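Local coordinates for fusolin (Unidentified entomopoxvirus, PDB 4OW5), which forms the crystalline viral spindles that enhance virulence, and belongs to the chitin-binding lytic polysaccharide monooxygenase family, whose copper-dependent chemistry it probably shares, at the interface of chains A and B. Residues are numbered along the deposited sequence; one frame, centred on the assembly and turned at random. Chains: chain A/B, Fusolin.

The interface of chains A and B. Residues chain A 127-128, 240, 242; chain B 161-162.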
# COMPACT_ATOMS: atom_id res chain seq x y z
N ASN A 127 -9.42 -10.43 -3.41
CA ASN A 127 -8.00 -10.26 -3.12
C ASN A 127 -7.14 -11.50 -3.41
O ASN A 127 -5.93 -11.34 -3.50
CB ASN A 127 -7.82 -9.86 -1.70
CG ASN A 127 -8.44 -8.52 -1.40
OD1 ASN A 127 -8.62 -7.67 -2.29
ND2 ASN A 127 -8.84 -8.31 -0.18
N THR A 128 -7.75 -12.67 -3.64
CA THR A 128 -6.99 -13.88 -3.92
C THR A 128 -6.70 -14.07 -5.41
O THR A 128 -5.93 -14.96 -5.70
CB THR A 128 -7.70 -15.12 -3.36
OG1 THR A 128 -8.93 -15.29 -4.04
CG2 THR A 128 -7.87 -15.07 -1.86
N ASN A 240 -11.52 -12.28 4.40
CA ASN A 240 -11.30 -13.11 3.23
C ASN A 240 -12.42 -14.14 3.23
O ASN A 240 -12.56 -14.90 4.18
CB ASN A 240 -9.92 -13.78 3.33
CG ASN A 240 -9.49 -14.60 2.14
OD1 ASN A 240 -10.19 -14.69 1.15
ND2 ASN A 240 -8.36 -15.31 2.24
N GLU A 242 -12.97 -16.96 1.98
CA GLU A 242 -12.65 -18.38 2.19
C GLU A 242 -12.45 -18.75 3.67
O GLU A 242 -12.51 -19.93 3.99
CB GLU A 242 -11.43 -18.82 1.39
CG GLU A 242 -10.15 -18.10 1.76
CD GLU A 242 -8.97 -18.44 0.89
OE1 GLU A 242 -8.81 -19.63 0.52
OE2 GLU A 242 -8.15 -17.53 0.63
N TYR B 161 -4.11 -9.80 3.65
CA TYR B 161 -5.46 -9.95 3.10
C TYR B 161 -5.83 -11.40 2.83
O TYR B 161 -7.02 -11.69 2.76
CB TYR B 161 -5.61 -9.14 1.80
CG TYR B 161 -5.43 -7.66 1.99
CD1 TYR B 161 -6.47 -6.87 2.46
CD2 TYR B 161 -4.22 -7.04 1.72
CE1 TYR B 161 -6.30 -5.51 2.70
CE2 TYR B 161 -4.01 -5.70 1.99
CZ TYR B 161 -5.05 -4.93 2.51
OH TYR B 161 -4.92 -3.58 2.67
N THR B 162 -4.85 -12.27 2.56
CA THR B 162 -5.15 -13.65 2.17
C THR B 162 -4.46 -14.75 2.96
O THR B 162 -4.87 -15.90 2.83
CB THR B 162 -4.77 -13.82 0.68
OG1 THR B 162 -3.34 -13.72 0.56
CG2 THR B 162 -5.42 -12.79 -0.21
O HOH W 1 -9.24 -10.49 1.72
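A:Asn127 and A:Thr128 meet B:Tyr161 and B:Thr162 loop to loop, with turn-like backbone torsions on both sides and B:Thr162 more extended in phi, while A:Asn240 comes from a second stretch of chain A that runs into the 3-10 helix 241-243. B:Thr162 loses the most surface here, 60 Å². Its methyl CG2 points at the A:Asn127-A:Thr128 turn, and CG2 lies anti to its own carbonyl carbon, with OG1 taking the place between N and C (chi1 67°). That methyl and A:Thr128 CG2 touch side on, at a slant, 3.7 Å apart. It also lies 3.6 Å from the carbonyl O of A:Asn127. The A:Asn127 side chain passes B:Tyr161 at a slant, with amide and ring planes 68° apart, and does not stack on it. Its ND2 comes 3.8 Å from ring carbon CD1, near the CB end of the ring. The same ND2 gives a hydrogen bond to water 1 (2.9 Å), which lies 2.7 Å from the carbonyl O of B:Tyr161. This water provides a polar link; within this patch no N or O of one chain reaches the other directly. A:Asn240 has CG anti to its backbone N (chi1 -176°), which carries the amide toward the B:Thr162 backbone. ND2 stops 3.6 Å from B:Thr162 O, too far for a bond. It is held instead by A:Glu242 OE2 at 2.7 Å, met on the anti side of the carboxylate and tilted from the amide plane. A:Glu242 is thus a second-shell residue that steadies the amide. The patch is small, burying 148 Å² in all. It is part of a two-fold interface and is repeated with the chains exchanged. It helps join the two copies of the deposited pair, which may be a building block of the viral spindle.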